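Local structure of trypsin-resistant surface T6 protein (Streptococcus pyogenes serotype M6, 4P0D) at residues Pro148-Lys153 with Tyr174-Glu179; Tyr193-Met198 with Glu281-Asn286; Val47-Thr52 with Gly122-Lys127; Phe41-Gly46 with Ala93-Ala98. The protein probably forms the polymerised backbone of a streptococcal surface pilus, a shaft that is finally anchored to the cell-wall peptidoglycan. The protein carries 1 engineered substitution. All blocks are in the same frame, centred on the assembly; numbering follows the deposited sequence.

Interaction 1: Pro148-Lys153 with Tyr174-Glu179; sequences PSITKK and YSLTFE
Lys152 lies across from Leu176, a non-hydrogen-bonded antiparallel pair, and its side chain can be traced atom by atom. CG stands anti to the backbone N (chi1 -177°), beside the carbonyl carbon, where it lies close to Leu176 CD2. Leu176 CD2 lies against this aliphatic part, 3.6 Å from Lys152 CB and about as far from CG and CD; the two side chains cross obliquely. CD also approaches Tyr174 CD2 at 4.1 Å. Chi3 (81°) turns CE out of the extended line; beyond it NZ lies 4.1 Å from both CD2 and CE2 of the Tyr174 ring. NZ is not a terminal amine: it is covalently joined to CG of Asn278, with a hydrogen bond to OD2 of Asp196. This Lys-Asn isopeptide bond, placed beside an acidic residue, is a hallmark of the Ig-like domains of Gram-positive pilins, in which such bonds cross-link strands inside the domain. The axes of 149-153 and 174-179, parts of strands 139-155 and 171-179, run antiparallel at 164°. Thr151 N donates to Thr177 O at 2.9 Å, almost straight along the C=O axis, and Thr177 N returns a bond to Thr151 O. Lys153 and Ser175 repeat the two-bond pattern. On the face shared with Lys152, Ile150 CD1 meets Leu176 CD2 at 4.3 Å. The other face, carrying Ser149, Thr151, Thr177 and Glu179, is polar; a water there donates to Ser149 OG and is hydrogen-bonded to Thr151 OG1 at 2.8 Å.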
loop_
_atom_site.group_PDB
_atom_site.type_symbol
_atom_site.label_atom_id
_atom_site.label_comp_id
_atom_site.label_asym_id
_atom_site.label_seq_id
_atom_site.Cartn_x
_atom_site.Cartn_y
_atom_site.Cartn_z
ATOM N N PRO A 148 -8.554 -8.615 -8.681
ATOM C CA PRO A 148 -7.812 -7.367 -8.638
ATOM C C PRO A 148 -6.421 -7.523 -8.031
ATOM O O PRO A 148 -6.105 -8.558 -7.419
ATOM C CB PRO A 148 -8.681 -6.486 -7.752
ATOM C CG PRO A 148 -10.062 -7.041 -7.913
ATOM C CD PRO A 148 -9.825 -8.512 -7.938
ATOM N N SER A 149 -5.593 -6.505 -8.205
ATOM C CA SER A 149 -4.273 -6.488 -7.577
ATOM C C SER A 149 -3.834 -5.058 -7.400
ATOM O O SER A 149 -4.374 -4.159 -8.028
ATOM C CB SER A 149 -3.231 -7.205 -8.429
ATOM O OG SER A 149 -3.054 -6.526 -9.654
ATOM N N ILE A 150 -2.854 -4.869 -6.530
ATOM C CA ILE A 150 -2.208 -3.580 -6.360
ATOM C C ILE A 150 -0.725 -3.841 -6.184
ATOM O O ILE A 150 -0.356 -4.754 -5.451
ATOM C CB ILE A 150 -2.774 -2.810 -5.158
ATOM C CG1 ILE A 150 -2.143 -1.424 -5.060
ATOM C CG2 ILE A 150 -2.560 -3.562 -3.849
ATOM C CD1 ILE A 150 -2.712 -0.607 -3.919
ATOM N N THR A 151 0.099 -3.045 -6.866
ATOM C CA THR A 151 1.558 -3.164 -6.816
ATOM C C THR A 151 2.144 -1.791 -6.526
ATOM O O THR A 151 1.813 -0.824 -7.216
ATOM C CB THR A 151 2.120 -3.666 -8.162
ATOM O OG1 THR A 151 1.482 -4.887 -8.517
ATOM C CG2 THR A 151 3.625 -3.919 -8.106
ATOM N N LYS A 152 2.994 -1.711 -5.504
ATOM C CA LYS A 152 3.657 -0.473 -5.160
ATOM C C LYS A 152 5.159 -0.562 -5.390
ATOM O O LYS A 152 5.806 -1.557 -5.047
ATOM C CB LYS A 152 3.390 -0.074 -3.714
ATOM C CG LYS A 152 4.030 1.272 -3.365
ATOM C CD LYS A 152 3.376 1.997 -2.210
ATOM C CE LYS A 152 3.854 1.450 -0.876
ATOM N NZ LYS A 152 3.735 2.411 0.259
ATOM N N LYS A 153 5.703 0.506 -5.961
ATOM C CA LYS A 153 7.120 0.622 -6.185
ATOM C C LYS A 153 7.639 1.933 -5.588
ATOM O O LYS A 153 6.887 2.897 -5.436
ATOM C CB LYS A 153 7.414 0.601 -7.681
ATOM C CG LYS A 153 7.263 -0.749 -8.371
ATOM C CD LYS A 153 7.458 -0.543 -9.870
ATOM C CE LYS A 153 7.074 -1.762 -10.696
ATOM N NZ LYS A 153 8.240 -2.651 -10.966
ATOM N N TYR A 174 7.037 7.239 -4.922
ATOM C CA TYR A 174 6.234 6.038 -4.892
ATOM C C TYR A 174 5.260 6.034 -6.071
ATOM O O TYR A 174 4.801 7.075 -6.533
ATOM C CB TYR A 174 5.443 5.989 -3.599
ATOM C CG TYR A 174 6.263 5.838 -2.349
ATOM C CD1 TYR A 174 6.794 6.947 -1.694
ATOM C CD2 TYR A 174 6.497 4.587 -1.803
ATOM C CE1 TYR A 174 7.530 6.799 -0.536
ATOM C CE2 TYR A 174 7.240 4.431 -0.644
ATOM C CZ TYR A 174 7.751 5.533 -0.016
ATOM O OH TYR A 174 8.469 5.358 1.131
ATOM N N SER A 175 4.951 4.838 -6.540
ATOM C CA SER A 175 4.044 4.635 -7.666
ATOM C C SER A 175 3.180 3.395 -7.437
ATOM O O SER A 175 3.667 2.369 -6.942
ATOM C CB SER A 175 4.826 4.521 -8.973
ATOM O OG SER A 175 5.675 3.398 -8.969
ATOM N N LEU A 176 1.900 3.518 -7.771
ATOM C CA LEU A 176 0.955 2.430 -7.624
ATOM C C LEU A 176 0.392 2.085 -8.980
ATOM O O LEU A 176 0.050 2.975 -9.762
ATOM C CB LEU A 176 -0.200 2.837 -6.728
ATOM C CG LEU A 176 0.062 3.216 -5.286
ATOM C CD1 LEU A 176 -1.224 3.735 -4.645
ATOM C CD2 LEU A 176 0.599 2.024 -4.509
ATOM N N THR A 177 0.309 0.798 -9.282
ATOM C CA THR A 177 -0.511 0.343 -10.406
ATOM C C THR A 177 -1.474 -0.710 -9.870
ATOM O O THR A 177 -1.209 -1.336 -8.842
ATOM C CB THR A 177 0.320 -0.251 -11.539
ATOM O OG1 THR A 177 0.958 -1.437 -11.077
ATOM C CG2 THR A 177 1.386 0.758 -12.036
ATOM N N PHE A 178 -2.594 -0.907 -10.547
ATOM C CA PHE A 178 -3.540 -1.914 -10.098
ATOM C C PHE A 178 -4.405 -2.496 -11.200
ATOM O O PHE A 178 -4.564 -1.884 -12.263
ATOM C CB PHE A 178 -4.383 -1.402 -8.924
ATOM C CG PHE A 178 -5.107 -0.119 -9.180
ATOM C CD1 PHE A 178 -4.445 1.100 -9.120
ATOM C CD2 PHE A 178 -6.477 -0.129 -9.430
ATOM C CE1 PHE A 178 -5.128 2.287 -9.336
ATOM C CE2 PHE A 178 -7.173 1.052 -9.648
ATOM C CZ PHE A 178 -6.496 2.261 -9.599
ATOM N N GLU A 179 -4.916 -3.707 -10.950
ATOM C CA GLU A 179 -5.853 -4.368 -11.856
ATOM C C GLU A 179 -7.239 -4.216 -11.265
ATOM O O GLU A 179 -7.440 -4.459 -10.093
ATOM C CB GLU A 179 -5.488 -5.849 -12.047
ATOM C CG GLU A 179 -4.121 -6.011 -12.695
ATOM C CD GLU A 179 -3.599 -7.434 -12.696
ATOM O OE1 GLU A 179 -3.262 -7.979 -11.614
ATOM O OE2 GLU A 179 -3.498 -7.985 -13.808
HETATM O O HOH W 1 -1.083 -4.582 -9.572
HETATM O O HOH W 2 8.341 4.632 -8.093
#

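Interaction 2: Tyr193-Met198 with Glu281-Asn286; sequences YVSDNM and EFFYSN
The Tyr193 side chain lies beside that of Phe283, both pointing the same way, with CD1 meeting CD1 at 3.9 Å. The ring planes stand at 83° and the centroids are 6.0 Å apart, an oblique pairing. With Tyr193 CG anti to its backbone N (chi1 -169°) and Phe283 CG anti to its carbonyl carbon, the two rings meet through their CD1 atoms. Ser195 OG comes to the edge of the Phe283 ring, 3.6 Å from CE1, while its hydrogen bond goes to Asn244. On the opposite face of the sheet Val194 CG2 packs on Phe282 CD1 at 3.8 Å. The Phe282 ring also presents its edge to Tyr193 O, which lies in the ring plane. Between the strands, Phe283 N donates to Tyr193 O at 2.8 Å, nearly straight at 169°, and Ser195 and Glu281 exchange a similar pair of bonds. All six touching residues are buried, and Glu281 OE2 finds its counter-charge in Lys300. This antiparallel pairing belongs to the Ig-like middle domain, where strand 192-197 is flanked by strands 276-285 and 242-247, and strand 276-285 pairs on its further edge with strand 307-316.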
loop_
_atom_site.group_PDB
_atom_site.type_symbol
_atom_site.label_atom_id
_atom_site.label_comp_id
_atom_site.label_asym_id
_atom_site.label_seq_id
_atom_site.Cartn_x
_atom_site.Cartn_y
_atom_site.Cartn_z
ATOM N N TYR A 193 -11.413 1.984 -4.557
ATOM C CA TYR A 193 -10.955 2.918 -3.530
ATOM C C TYR A 193 -9.496 2.650 -3.126
ATOM O O TYR A 193 -9.177 1.550 -2.674
ATOM C CB TYR A 193 -11.867 2.764 -2.321
ATOM C CG TYR A 193 -11.775 3.789 -1.225
ATOM C CD1 TYR A 193 -10.667 3.864 -0.393
ATOM C CD2 TYR A 193 -12.853 4.637 -0.959
ATOM C CE1 TYR A 193 -10.607 4.777 0.643
ATOM C CE2 TYR A 193 -12.797 5.565 0.061
ATOM C CZ TYR A 193 -11.675 5.619 0.866
ATOM O OH TYR A 193 -11.622 6.522 1.882
ATOM N N VAL A 194 -8.640 3.667 -3.244
ATOM C CA VAL A 194 -7.197 3.516 -2.992
ATOM C C VAL A 194 -6.732 4.338 -1.779
ATOM O O VAL A 194 -7.156 5.492 -1.576
ATOM C CB VAL A 194 -6.374 3.829 -4.274
ATOM C CG1 VAL A 194 -4.867 3.713 -4.012
ATOM C CG2 VAL A 194 -6.802 2.893 -5.404
ATOM N N SER A 195 -5.913 3.704 -0.928
ATOM C CA SER A 195 -5.359 4.359 0.257
ATOM C C SER A 195 -3.868 4.068 0.413
ATOM O O SER A 195 -3.367 3.031 -0.033
ATOM C CB SER A 195 -6.072 3.901 1.537
ATOM O OG SER A 195 -7.479 3.806 1.371
ATOM N N ASP A 196 -3.163 5.001 1.047
ATOM C CA ASP A 196 -1.837 4.731 1.603
ATOM C C ASP A 196 -1.653 5.585 2.831
ATOM O O ASP A 196 -2.288 6.638 2.973
ATOM C CB ASP A 196 -0.741 4.994 0.566
ATOM C CG ASP A 196 0.571 4.249 0.862
ATOM O OD1 ASP A 196 0.733 3.663 1.939
ATOM O OD2 ASP A 196 1.473 4.296 0.009
ATOM N N ASN A 197 -0.835 5.089 3.756
ATOM C CA ASN A 197 -0.378 5.883 4.884
ATOM C C ASN A 197 1.090 5.561 5.133
ATOM O O ASN A 197 1.492 4.401 5.212
ATOM C CB ASN A 197 -1.211 5.618 6.140
ATOM C CG ASN A 197 -1.090 6.741 7.185
ATOM O OD1 ASN A 197 -1.239 7.923 6.882
ATOM N ND2 ASN A 197 -0.852 6.361 8.425
ATOM N N MET A 198 1.883 6.604 5.212
ATOM C CA MET A 198 3.320 6.468 5.381
ATOM C C MET A 198 3.625 6.307 6.859
ATOM O O MET A 198 2.988 6.947 7.692
ATOM C CB MET A 198 4.012 7.727 4.867
ATOM C CG MET A 198 3.847 8.011 3.386
ATOM S SD MET A 198 5.010 7.032 2.436
ATOM C CE MET A 198 4.272 7.236 0.820
ATOM N N GLU A 281 -3.392 0.267 -0.058
ATOM C CA GLU A 281 -4.562 -0.609 -0.018
ATOM C C GLU A 281 -5.499 -0.286 -1.151
ATOM O O GLU A 281 -5.743 0.889 -1.420
ATOM C CB GLU A 281 -5.291 -0.440 1.302
ATOM C CG GLU A 281 -4.543 -1.042 2.468
ATOM C CD GLU A 281 -5.273 -0.893 3.794
ATOM O OE1 GLU A 281 -5.889 -1.879 4.226
ATOM O OE2 GLU A 281 -5.210 0.196 4.410
ATOM N N PHE A 282 -5.992 -1.328 -1.824
ATOM C CA PHE A 282 -6.981 -1.205 -2.883
ATOM C C PHE A 282 -8.240 -1.966 -2.483
ATOM O O PHE A 282 -8.240 -3.206 -2.435
ATOM C CB PHE A 282 -6.419 -1.712 -4.216
ATOM C CG PHE A 282 -7.384 -1.645 -5.368
ATOM C CD1 PHE A 282 -8.342 -0.627 -5.471
ATOM C CD2 PHE A 282 -7.317 -2.582 -6.378
ATOM C CE1 PHE A 282 -9.210 -0.577 -6.553
ATOM C CE2 PHE A 282 -8.174 -2.525 -7.459
ATOM C CZ PHE A 282 -9.132 -1.532 -7.543
ATOM N N PHE A 283 -9.293 -1.199 -2.175
ATOM C CA PHE A 283 -10.580 -1.741 -1.736
ATOM C C PHE A 283 -11.524 -1.819 -2.902
ATOM O O PHE A 283 -11.650 -0.851 -3.654
ATOM C CB PHE A 283 -11.242 -0.868 -0.683
ATOM C CG PHE A 283 -10.431 -0.698 0.544
ATOM C CD1 PHE A 283 -9.504 0.323 0.638
ATOM C CD2 PHE A 283 -10.573 -1.578 1.614
ATOM C CE1 PHE A 283 -8.743 0.479 1.776
ATOM C CE2 PHE A 283 -9.814 -1.417 2.762
ATOM C CZ PHE A 283 -8.899 -0.388 2.843
ATOM N N TYR A 284 -12.217 -2.954 -3.014
ATOM C CA TYR A 284 -13.222 -3.162 -4.060
ATOM C C TYR A 284 -14.319 -4.080 -3.481
ATOM O O TYR A 284 -14.198 -4.546 -2.335
ATOM C CB TYR A 284 -12.580 -3.768 -5.325
ATOM C CG TYR A 284 -11.832 -5.051 -5.027
ATOM C CD1 TYR A 284 -10.495 -5.023 -4.626
ATOM C CD2 TYR A 284 -12.471 -6.295 -5.100
ATOM C CE1 TYR A 284 -9.819 -6.193 -4.315
ATOM C CE2 TYR A 284 -11.798 -7.470 -4.780
ATOM C CZ TYR A 284 -10.477 -7.417 -4.400
ATOM O OH TYR A 284 -9.788 -8.580 -4.080
ATOM N N SER A 285 -15.388 -4.307 -4.246
ATOM C CA SER A 285 -16.449 -5.206 -3.798
ATOM C C SER A 285 -16.243 -6.633 -4.303
ATOM O O SER A 285 -16.011 -6.845 -5.477
ATOM C CB SER A 285 -17.834 -4.751 -4.229
ATOM O OG SER A 285 -18.793 -5.727 -3.780
ATOM N N ASN A 286 -16.359 -7.604 -3.396
ATOM C CA ASN A 286 -16.423 -9.016 -3.789
ATOM C C ASN A 286 -17.846 -9.591 -3.715
ATOM O O ASN A 286 -18.048 -10.810 -3.747
ATOM C CB ASN A 286 -15.409 -9.866 -3.003
ATOM C CG ASN A 286 -15.700 -9.938 -1.513
ATOM O OD1 ASN A 286 -16.537 -9.199 -0.978
ATOM N ND2 ASN A 286 -14.996 -10.825 -0.832
#

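Interaction 3: Val47-Thr52 with Gly122-Lys127; sequences VSLTET and GNLVTK
Glu51 and Leu124 bring two irregular loops together, their CA atoms 5.1 Å apart, without any direct hydrogen bond between the backbones. Instead, the carbonyl of Glu51 is met by carbon: Val125 CG1 lies 3.4 Å from Glu51 O, and Leu124 CB comes to the same oxygen at 3.6 Å. Val125 presents CG1 in this way because that branch stands anti to its own carbonyl carbon (chi1 -55°). Further in, Leu49 and Leu124 cross at about a right angle, touching through CD1 and CD1 at 4.1 Å. The extended Glu51 side chain carries its carboxylate to two waters that bridge to the other loop. One water donates to Leu124 O and, weakly, to Glu51 OE2. A second water accepts from Lys127 N at 3.1 Å and reaches Glu51 OE1 by a long, weak bond. Polar linkage between the loops is thus indirect, and the direct packing is a carbonyl against aliphatic carbons plus one leucine pair, at the surface of the N-terminal domain. Leu124, the buried member, also touches Pro54 and Tyr43, the latter on strand 38-43. The 47-52 loop leads from that strand into helix 56-68, to which Thr50 OG1 bonds through Glu58, while 122-127 lies in the connection between strands 108-116 and 139-155.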
loop_
_atom_site.group_PDB
_atom_site.type_symbol
_atom_site.label_atom_id
_atom_site.label_comp_id
_atom_site.label_asym_id
_atom_site.label_seq_id
_atom_site.Cartn_x
_atom_site.Cartn_y
_atom_site.Cartn_z
ATOM N N VAL A 47 -39.460 -9.968 -9.714
ATOM C CA VAL A 47 -38.583 -10.533 -10.714
ATOM C C VAL A 47 -39.109 -10.149 -12.080
ATOM O O VAL A 47 -40.277 -10.375 -12.396
ATOM C CB VAL A 47 -38.468 -12.068 -10.613
ATOM C CG1 VAL A 47 -37.676 -12.629 -11.787
ATOM C CG2 VAL A 47 -37.814 -12.461 -9.301
ATOM N N SER A 48 -38.223 -9.576 -12.882
ATOM C CA SER A 48 -38.528 -9.213 -14.231
ATOM C C SER A 48 -37.406 -9.723 -15.117
ATOM O O SER A 48 -36.237 -9.370 -14.920
ATOM C CB SER A 48 -38.658 -7.685 -14.319
ATOM O OG SER A 48 -38.746 -7.244 -15.655
ATOM N N LEU A 49 -37.749 -10.566 -16.083
ATOM C CA LEU A 49 -36.770 -11.034 -17.064
ATOM C C LEU A 49 -37.412 -11.350 -18.395
ATOM O O LEU A 49 -38.626 -11.521 -18.487
ATOM C CB LEU A 49 -36.002 -12.257 -16.543
ATOM C CG LEU A 49 -36.788 -13.442 -15.968
ATOM C CD1 LEU A 49 -37.469 -14.260 -17.059
ATOM C CD2 LEU A 49 -35.851 -14.320 -15.144
ATOM N N THR A 50 -36.569 -11.439 -19.412
ATOM C CA THR A 50 -36.976 -11.781 -20.761
ATOM C C THR A 50 -36.858 -13.293 -20.961
ATOM O O THR A 50 -35.757 -13.831 -21.010
ATOM C CB THR A 50 -36.071 -11.052 -21.759
ATOM O OG1 THR A 50 -36.106 -9.654 -21.470
ATOM C CG2 THR A 50 -36.506 -11.288 -23.178
ATOM N N GLU A 51 -38.000 -13.969 -21.094
ATOM C CA GLU A 51 -38.046 -15.434 -21.124
ATOM C C GLU A 51 -37.343 -16.015 -22.350
ATOM O O GLU A 51 -36.860 -17.143 -22.307
ATOM C CB GLU A 51 -39.494 -15.924 -21.052
ATOM C CG GLU A 51 -40.248 -15.407 -19.833
ATOM C CD GLU A 51 -41.648 -15.974 -19.710
ATOM O OE1 GLU A 51 -42.266 -16.274 -20.754
ATOM O OE2 GLU A 51 -42.124 -16.126 -18.563
ATOM N N THR A 52 -37.281 -15.219 -23.419
ATOM C CA THR A 52 -36.548 -15.524 -24.640
ATOM C C THR A 52 -35.062 -15.748 -24.439
ATOM O O THR A 52 -34.423 -16.454 -25.217
ATOM C CB THR A 52 -36.606 -14.323 -25.610
ATOM O OG1 THR A 52 -37.943 -13.818 -25.682
ATOM C CG2 THR A 52 -36.117 -14.709 -27.004
ATOM N N GLY A 122 -31.625 -24.595 -19.968
ATOM C CA GLY A 122 -31.791 -23.185 -19.593
ATOM C C GLY A 122 -32.990 -22.459 -20.180
ATOM O O GLY A 122 -33.199 -21.281 -19.895
ATOM N N ASN A 123 -33.807 -23.160 -20.961
ATOM C CA ASN A 123 -34.856 -22.523 -21.759
ATOM C C ASN A 123 -36.056 -22.144 -20.906
ATOM O O ASN A 123 -36.723 -23.012 -20.352
ATOM C CB ASN A 123 -35.293 -23.475 -22.874
ATOM C CG ASN A 123 -36.076 -22.778 -23.983
ATOM O OD1 ASN A 123 -36.531 -21.639 -23.847
ATOM N ND2 ASN A 123 -36.229 -23.475 -25.098
ATOM N N LEU A 124 -36.341 -20.848 -20.812
ATOM C CA LEU A 124 -37.422 -20.360 -19.938
ATOM C C LEU A 124 -38.786 -20.158 -20.619
ATOM O O LEU A 124 -39.764 -19.893 -19.927
ATOM C CB LEU A 124 -37.005 -19.071 -19.223
ATOM C CG LEU A 124 -35.772 -19.163 -18.308
ATOM C CD1 LEU A 124 -35.622 -17.857 -17.532
ATOM C CD2 LEU A 124 -35.825 -20.354 -17.340
ATOM N N VAL A 125 -38.870 -20.290 -21.945
ATOM C CA VAL A 125 -40.178 -20.162 -22.630
ATOM C C VAL A 125 -41.033 -21.413 -22.392
ATOM O O VAL A 125 -40.573 -22.541 -22.594
ATOM C CB VAL A 125 -40.051 -19.843 -24.146
ATOM C CG1 VAL A 125 -39.201 -18.600 -24.370
ATOM C CG2 VAL A 125 -39.490 -21.016 -24.940
ATOM N N THR A 126 -42.265 -21.212 -21.925
ATOM C CA THR A 126 -43.143 -22.329 -21.551
ATOM C C THR A 126 -44.368 -22.499 -22.456
ATOM O O THR A 126 -45.121 -23.459 -22.283
ATOM C CB THR A 126 -43.619 -22.203 -20.091
ATOM O OG1 THR A 126 -44.363 -20.992 -19.922
ATOM C CG2 THR A 126 -42.431 -22.205 -19.145
ATOM N N LYS A 127 -44.560 -21.586 -23.412
ATOM C CA LYS A 127 -45.671 -21.672 -24.374
ATOM C C LYS A 127 -45.358 -22.670 -25.488
ATOM O O LYS A 127 -46.015 -23.706 -25.625
ATOM C CB LYS A 127 -45.973 -20.296 -24.969
HETATM O O HOH W 3 -40.793 -18.449 -18.138
HETATM O O HOH W 4 -43.477 -18.764 -22.875
#

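Interaction 4: Phe41-Gly46 with Ala93-Ala98; sequences FKYAEG and ASVYIA
Phe41 and Val95 make an apolar CH-pi contact between two strands of the N-terminal Ig-like domain that do not pair with each other, although both pair with strand 20-31. The geometry bears this out: the axes of 41-43 and 94-98 approach to 8.1 Å, too far for backbone pairing, and run at 35° to each other. No hydrogen bond joins the two segments, and the contact is carried by side chains. Val95 CG2 sits over one face of the Phe41 ring, 3.9 Å from its centroid and 18° off the normal, shifted toward the rim on the CD1 and CE1 side. That methyl is anti to the carbonyl carbon of Val95, whose side chain meets the phenyl at about a right angle. The edge of the same ring points at the other strand's backbone: CE1 lies 3.5 Å from Ser94 N, which is in the ring plane. Ala93 CB also lies 3.8 Å from Phe41 CE1. Tyr43 adds a lighter touch, its CE1 reaching Val95 CG2 at 4.0 Å, so one methyl serves both aromatic rings. Around this buried cluster, Phe38 meets Phe41 edge-to-face and Leu113 of strand 108-116 packs on Val95. Strand 20-31 holds both sides by backbone bonds, Lys42 through Glu28 and Val95 through Ile26 and Gly27.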
loop_
_atom_site.group_PDB
_atom_site.type_symbol
_atom_site.label_atom_id
_atom_site.label_comp_id
_atom_site.label_asym_id
_atom_site.label_seq_id
_atom_site.Cartn_x
_atom_site.Cartn_y
_atom_site.Cartn_z
ATOM N N PHE A 41 -43.718 -21.345 -15.422
ATOM C CA PHE A 41 -42.982 -20.867 -14.254
ATOM C C PHE A 41 -43.709 -19.753 -13.546
ATOM O O PHE A 41 -44.152 -18.821 -14.193
ATOM C CB PHE A 41 -41.629 -20.340 -14.682
ATOM C CG PHE A 41 -40.695 -21.411 -15.097
ATOM C CD1 PHE A 41 -40.217 -22.313 -14.159
ATOM C CD2 PHE A 41 -40.298 -21.530 -16.409
ATOM C CE1 PHE A 41 -39.349 -23.324 -14.541
ATOM C CE2 PHE A 41 -39.432 -22.534 -16.793
ATOM C CZ PHE A 41 -38.958 -23.431 -15.854
ATOM N N LYS A 42 -43.805 -19.852 -12.222
ATOM C CA LYS A 42 -44.212 -18.731 -11.386
ATOM C C LYS A 42 -42.977 -18.067 -10.765
ATOM O O LYS A 42 -42.242 -18.695 -10.004
ATOM C CB LYS A 42 -45.155 -19.187 -10.275
ATOM C CG LYS A 42 -45.493 -18.070 -9.290
ATOM C CD LYS A 42 -46.705 -18.378 -8.419
ATOM C CE LYS A 42 -46.346 -19.108 -7.132
ATOM N NZ LYS A 42 -47.120 -18.592 -5.963
ATOM N N TYR A 43 -42.783 -16.793 -11.071
ATOM C CA TYR A 43 -41.612 -16.051 -10.631
ATOM C C TYR A 43 -41.920 -15.240 -9.388
ATOM O O TYR A 43 -43.031 -14.758 -9.227
ATOM C CB TYR A 43 -41.151 -15.121 -11.746
ATOM C CG TYR A 43 -40.607 -15.860 -12.933
ATOM C CD1 TYR A 43 -39.358 -16.473 -12.872
ATOM C CD2 TYR A 43 -41.327 -15.954 -14.117
ATOM C CE1 TYR A 43 -38.845 -17.153 -13.948
ATOM C CE2 TYR A 43 -40.819 -16.635 -15.203
ATOM C CZ TYR A 43 -39.572 -17.235 -15.112
ATOM O OH TYR A 43 -39.039 -17.923 -16.194
ATOM N N ALA A 44 -40.928 -15.069 -8.521
ATOM C CA ALA A 44 -41.092 -14.257 -7.319
ATOM C C ALA A 44 -41.484 -12.819 -7.688
ATOM O O ALA A 44 -41.100 -12.317 -8.753
ATOM C CB ALA A 44 -39.817 -14.269 -6.491
ATOM N N GLU A 45 -42.291 -12.195 -6.823
ATOM C CA GLU A 45 -42.769 -10.827 -7.032
ATOM C C GLU A 45 -41.557 -9.936 -7.105
ATOM O O GLU A 45 -40.681 -10.035 -6.241
ATOM C CB GLU A 45 -43.661 -10.365 -5.866
ATOM N N GLY A 46 -41.506 -9.093 -8.134
ATOM C CA GLY A 46 -40.389 -8.174 -8.356
ATOM C C GLY A 46 -39.384 -8.678 -9.382
ATOM O O GLY A 46 -38.529 -7.915 -9.859
ATOM N N ALA A 93 -38.838 -28.529 -12.474
ATOM C CA ALA A 93 -38.455 -27.368 -13.245
ATOM C C ALA A 93 -38.474 -26.170 -12.308
ATOM O O ALA A 93 -39.377 -26.029 -11.483
ATOM C CB ALA A 93 -39.393 -27.150 -14.425
ATOM N N SER A 94 -37.421 -25.365 -12.397
ATOM C CA SER A 94 -37.189 -24.264 -11.481
ATOM C C SER A 94 -36.066 -23.390 -12.004
ATOM O O SER A 94 -35.262 -23.824 -12.835
ATOM C CB SER A 94 -36.866 -24.784 -10.083
ATOM O OG SER A 94 -36.048 -25.934 -10.159
ATOM N N VAL A 95 -36.036 -22.152 -11.511
ATOM C CA VAL A 95 -35.112 -21.119 -11.986
ATOM C C VAL A 95 -34.425 -20.525 -10.770
ATOM O O VAL A 95 -35.088 -20.198 -9.791
ATOM C CB VAL A 95 -35.879 -20.015 -12.738
ATOM C CG1 VAL A 95 -34.920 -19.091 -13.478
ATOM C CG2 VAL A 95 -36.877 -20.635 -13.706
ATOM N N TYR A 96 -33.104 -20.398 -10.840
ATOM C CA TYR A 96 -32.282 -19.921 -9.726
ATOM C C TYR A 96 -31.301 -18.817 -10.135
ATOM O O TYR A 96 -30.836 -18.760 -11.255
ATOM C CB TYR A 96 -31.440 -21.072 -9.135
ATOM C CG TYR A 96 -32.223 -22.208 -8.523
ATOM C CD1 TYR A 96 -32.735 -23.228 -9.315
ATOM C CD2 TYR A 96 -32.446 -22.265 -7.145
ATOM C CE1 TYR A 96 -33.453 -24.265 -8.759
ATOM C CE2 TYR A 96 -33.159 -23.305 -6.581
ATOM C CZ TYR A 96 -33.656 -24.298 -7.397
ATOM O OH TYR A 96 -34.365 -25.326 -6.845
ATOM N N ILE A 97 -30.969 -17.964 -9.182
ATOM C CA ILE A 97 -29.792 -17.106 -9.286
ATOM C C ILE A 97 -28.758 -17.694 -8.348
ATOM O O ILE A 97 -29.055 -17.920 -7.183
ATOM C CB ILE A 97 -30.109 -15.671 -8.831
ATOM C CG1 ILE A 97 -31.115 -15.022 -9.788
ATOM C CG2 ILE A 97 -28.834 -14.829 -8.742
ATOM C CD1 ILE A 97 -30.667 -14.950 -11.232
ATOM N N ALA A 98 -27.549 -17.934 -8.853
ATOM C CA ALA A 98 -26.450 -18.357 -8.002
ATOM C C ALA A 98 -25.524 -17.176 -7.753
ATOM O O ALA A 98 -25.163 -16.464 -8.692
ATOM C CB ALA A 98 -25.707 -19.514 -8.650
#

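In the fold
From the N terminus, 41-46 opens interaction 4 and 47-52 opens interaction 3; 93-98 closes the former across 46 intervening residues, and 122-127 then closes the latter across 69. The two cross, tying strands and surface loops of the N-terminal domain into one cluster in which Leu124 touches both Tyr43 and Val95. Strand 139-155 carries the chain into the middle domain. There interaction 1 closes a short span of 20 residues before interaction 2 opens a longer one of 82. These stand in series yet meet in space, through Lys152 with Asp196 and Phe178 with Phe282. Between interactions 1 and 3 the centres are about 43 Å apart.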